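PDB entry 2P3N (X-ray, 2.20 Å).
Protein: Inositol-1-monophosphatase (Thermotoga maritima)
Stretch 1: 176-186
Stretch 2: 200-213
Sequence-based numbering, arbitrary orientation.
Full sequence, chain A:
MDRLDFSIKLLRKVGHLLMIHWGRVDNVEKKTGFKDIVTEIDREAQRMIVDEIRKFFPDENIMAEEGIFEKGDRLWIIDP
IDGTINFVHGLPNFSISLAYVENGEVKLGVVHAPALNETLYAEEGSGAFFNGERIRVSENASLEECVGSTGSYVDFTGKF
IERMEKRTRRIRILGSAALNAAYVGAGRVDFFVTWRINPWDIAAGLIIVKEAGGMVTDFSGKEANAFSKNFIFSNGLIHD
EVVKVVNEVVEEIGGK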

# COMPACT_ATOMS: atom_id res chain seq x y z
N SER A 176 15.20 0.33 13.16
CA SER A 176 14.53 1.51 13.68
C SER A 176 14.16 1.38 15.15
O SER A 176 13.31 0.59 15.52
N ALA A 177 14.82 2.18 15.98
CA ALA A 177 14.57 2.19 17.41
C ALA A 177 13.09 2.44 17.71
O ALA A 177 12.41 1.61 18.32
N ALA A 178 12.61 3.60 17.30
CA ALA A 178 11.22 3.97 17.52
C ALA A 178 10.26 2.88 17.03
O ALA A 178 9.35 2.47 17.74
N LEU A 179 10.47 2.41 15.80
CA LEU A 179 9.62 1.39 15.23
C LEU A 179 9.71 0.06 15.97
O LEU A 179 8.72 -0.68 16.04
N ASN A 180 10.87 -0.26 16.53
CA ASN A 180 11.03 -1.52 17.26
C ASN A 180 10.34 -1.49 18.60
O ASN A 180 9.85 -2.51 19.06
N ALA A 181 10.32 -0.32 19.23
CA ALA A 181 9.67 -0.18 20.52
C ALA A 181 8.17 -0.30 20.31
O ALA A 181 7.48 -0.97 21.07
N ALA A 182 7.69 0.36 19.26
CA ALA A 182 6.27 0.36 18.89
C ALA A 182 5.78 -1.02 18.49
O ALA A 182 4.61 -1.36 18.69
N TYR A 183 6.67 -1.82 17.92
CA TYR A 183 6.30 -3.16 17.51
C TYR A 183 5.94 -4.02 18.72
O TYR A 183 5.13 -4.93 18.61
N VAL A 184 6.55 -3.75 19.87
CA VAL A 184 6.23 -4.54 21.06
C VAL A 184 4.84 -4.13 21.51
O VAL A 184 4.05 -4.96 21.96
N GLY A 185 4.54 -2.85 21.38
CA GLY A 185 3.24 -2.36 21.77
C GLY A 185 2.15 -2.96 20.91
O GLY A 185 1.02 -3.10 21.35
N ALA A 186 2.49 -3.33 19.67
CA ALA A 186 1.54 -3.91 18.72
C ALA A 186 1.54 -5.43 18.77
O ALA A 186 0.87 -6.07 17.97
N TRP A 200 14.86 11.18 21.70
CA TRP A 200 14.07 11.24 20.47
C TRP A 200 13.90 9.87 19.83
O TRP A 200 13.05 9.70 18.94
N ASP A 201 14.70 8.91 20.29
CA ASP A 201 14.66 7.54 19.81
C ASP A 201 13.64 6.73 20.60
O ASP A 201 13.10 5.75 20.09
N ILE A 202 13.36 7.14 21.84
CA ILE A 202 12.44 6.39 22.68
C ILE A 202 11.23 7.08 23.33
O ILE A 202 10.40 6.41 23.92
N ALA A 203 11.13 8.40 23.21
CA ALA A 203 10.02 9.12 23.83
C ALA A 203 8.64 8.69 23.33
O ALA A 203 7.68 8.63 24.11
N ALA A 204 8.53 8.41 22.04
CA ALA A 204 7.26 8.01 21.47
C ALA A 204 7.02 6.54 21.72
O ALA A 204 5.91 6.14 22.08
N GLY A 205 8.05 5.73 21.53
CA GLY A 205 7.91 4.30 21.74
C GLY A 205 7.65 3.93 23.18
O GLY A 205 7.23 2.82 23.49
N LEU A 206 7.89 4.88 24.08
CA LEU A 206 7.69 4.64 25.49
C LEU A 206 6.21 4.66 25.90
O LEU A 206 5.74 3.73 26.55
N ILE A 207 5.48 5.70 25.52
CA ILE A 207 4.07 5.77 25.88
C ILE A 207 3.25 4.76 25.10
O ILE A 207 2.21 4.29 25.57
N ILE A 208 3.72 4.40 23.91
CA ILE A 208 3.02 3.44 23.07
C ILE A 208 3.09 2.03 23.65
O ILE A 208 2.14 1.26 23.53
N VAL A 209 4.22 1.69 24.26
CA VAL A 209 4.37 0.37 24.86
C VAL A 209 3.56 0.25 26.15
O VAL A 209 2.88 -0.75 26.37
N LYS A 210 3.62 1.26 26.99
CA LYS A 210 2.89 1.25 28.25
C LYS A 210 1.38 1.37 28.05
O LYS A 210 0.61 0.72 28.76
N GLU A 211 0.95 2.21 27.10
CA GLU A 211 -0.48 2.36 26.83
C GLU A 211 -1.03 1.08 26.21
O GLU A 211 -2.23 0.84 26.21
N ALA A 212 -0.13 0.27 25.67
CA ALA A 212 -0.49 -1.01 25.07
C ALA A 212 -0.28 -2.09 26.12
O ALA A 212 -0.10 -3.26 25.78
N GLY A 213 -0.26 -1.66 27.39
CA GLY A 213 -0.09 -2.57 28.53
C GLY A 213 1.28 -3.19 28.79
O GLY A 213 1.41 -4.02 29.69

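How do two helices come to lie so close together? Helix 177-185 and helix 200-211 run nearly parallel, 5° apart in direction, and their axes approach to 7.9 Å. Small residues line the approach: alanines and Gly185 on the first stretch, Gly205 on the second. No hydrogen bond crosses between the stretches, so the contact rests on van der Waals packing. Ser176, at the N-cap position, stays out of reach with chi1 in t, and its OG is hydrogen-bonded elsewhere in the structure.

What does the first turn of stretch 1 meet? Ala177 points toward the second helix, its CB 4.0 Å from Asp201 O and 4.1 Å from Asp201 CB. Asp201 sets off sideways with chi1 in m, and its OD2 is hydrogen-bonded to a residue just outside the stretches rather than across the contact. The CB of Ala178 points sideways, while its backbone N lies 3.6 Å from Asp201 O, a proximity without a hydrogen bond. Leu179 (chi1 t, chi2 p) points away, and Asn180 (chi1 m) is out of reach, so neither takes part.

Why is Gly205 opposite Ala181? The CA atoms of Ala181 and Gly205 are 5.0 Å apart, and Ala181 CB points toward its partner, reaching to 3.8 Å from Gly205 CA. A CB on Gly205 would point back at this methyl and fall 2.6 Å from Ala181 CB, a clash. Val209, sideways with chi1 in t, also borders Ala181: its CG2 is 3.2 Å from Ala181 O and 4.5 Å from Ala181 CB. Next along, Ala182 packs sideways against Ile208, which points in with chi1 in m and chi2 in t; Ala182 CB and Ile208 CG2 are 4.4 Å apart, an apolar contact.

How does the contact close at the end of the first helix? Tyr183 points away, its chi1 of -91° lying between wells, and its OH is hydrogen-bonded elsewhere in the structure. Val184, sideways with chi1 in m, brings its CG2 to 3.3 Å from Val209 CG2, a tight methyl-to-methyl contact. At Gly185 the backbones come nearer still, Gly185 CA lying 4.3 Å from Val209 CA. A CB here would point into the second helix and lie 3.0 Å from Ile208 O, again a clash. Ala212 points toward stretch 1 and sets its CB 3.2 Å from Gly185 O. Ala186 turns away, and the packing ends there.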

# COMPACT_ATOMS: atom_id res chain seq x y z
CB SER A 176 13.27 1.82 12.85
OG SER A 176 12.74 3.09 13.17
CB ALA A 177 15.42 3.26 18.07
CB ALA A 178 10.92 5.30 16.83
CB LEU A 179 9.95 1.19 13.75
CG LEU A 179 8.98 0.34 12.93
CD1 LEU A 179 7.56 0.88 13.04
CD2 LEU A 179 9.44 0.35 11.48
CB ASN A 180 12.51 -1.85 17.46
CG ASN A 180 13.16 -2.42 16.21
OD1 ASN A 180 14.36 -2.66 16.18
ND2 ASN A 180 12.35 -2.63 15.17
CB ALA A 181 10.00 1.17 21.13
CB ALA A 182 6.03 1.34 17.76
CB TYR A 183 7.43 -3.80 16.71
CG TYR A 183 7.32 -3.57 15.21
CD1 TYR A 183 6.36 -2.69 14.69
CD2 TYR A 183 8.18 -4.20 14.33
CE1 TYR A 183 6.27 -2.44 13.31
CE2 TYR A 183 8.11 -3.97 12.95
CZ TYR A 183 7.15 -3.09 12.45
OH TYR A 183 7.09 -2.84 11.09
CB VAL A 184 7.25 -4.31 22.24
CG1 VAL A 184 8.67 -4.22 21.71
CG2 VAL A 184 6.87 -3.09 23.04
CB ALA A 186 1.85 -3.44 17.30
CB TRP A 200 14.68 12.22 19.45
CG TRP A 200 16.14 12.08 19.20
CD1 TRP A 200 16.77 11.15 18.42
CD2 TRP A 200 17.16 12.93 19.71
NE1 TRP A 200 18.12 11.38 18.41
CE2 TRP A 200 18.39 12.47 19.19
CE3 TRP A 200 17.16 14.05 20.56
CZ2 TRP A 200 19.61 13.08 19.49
CZ3 TRP A 200 18.37 14.66 20.85
CH2 TRP A 200 19.58 14.17 20.32
CB ASP A 201 16.04 6.87 19.98
CG ASP A 201 17.11 7.50 19.12
OD1 ASP A 201 16.97 7.50 17.88
OD2 ASP A 201 18.11 7.98 19.70
CB ILE A 202 13.22 5.64 23.80
CG1 ILE A 202 14.17 6.59 24.52
CG2 ILE A 202 14.01 4.50 23.20
CD1 ILE A 202 13.49 7.61 25.42
CB ALA A 203 10.19 10.63 23.63
CB ALA A 204 7.23 8.30 19.99
CB LEU A 206 8.46 5.67 26.30
CG LEU A 206 8.41 5.44 27.81
CD1 LEU A 206 9.80 5.60 28.40
CD2 LEU A 206 7.43 6.42 28.43
CB ILE A 207 3.49 7.20 25.65
CG1 ILE A 207 2.04 7.24 26.13
CG2 ILE A 207 3.60 7.60 24.19
CD1 ILE A 207 1.45 8.64 26.25
CB ILE A 208 3.59 3.43 21.63
CG1 ILE A 208 3.19 4.71 20.91
CG2 ILE A 208 3.09 2.20 20.88
CD1 ILE A 208 3.95 4.95 19.63
CB VAL A 209 5.84 0.06 25.19
CG1 VAL A 209 5.94 -1.30 25.84
CG2 VAL A 209 6.67 0.10 23.92
CB LYS A 210 3.41 2.36 29.17
CG LYS A 210 4.91 2.25 29.44
CD LYS A 210 5.39 3.15 30.57
CE LYS A 210 5.25 4.63 30.24
NZ LYS A 210 5.81 5.49 31.32
CB GLU A 211 -0.74 3.54 25.90
CG GLU A 211 -0.76 4.87 26.61
CD GLU A 211 -1.97 5.02 27.52
OE1 GLU A 211 -1.79 5.46 28.67
OE2 GLU A 211 -3.10 4.70 27.09
CB ALA A 212 0.38 -1.30 23.86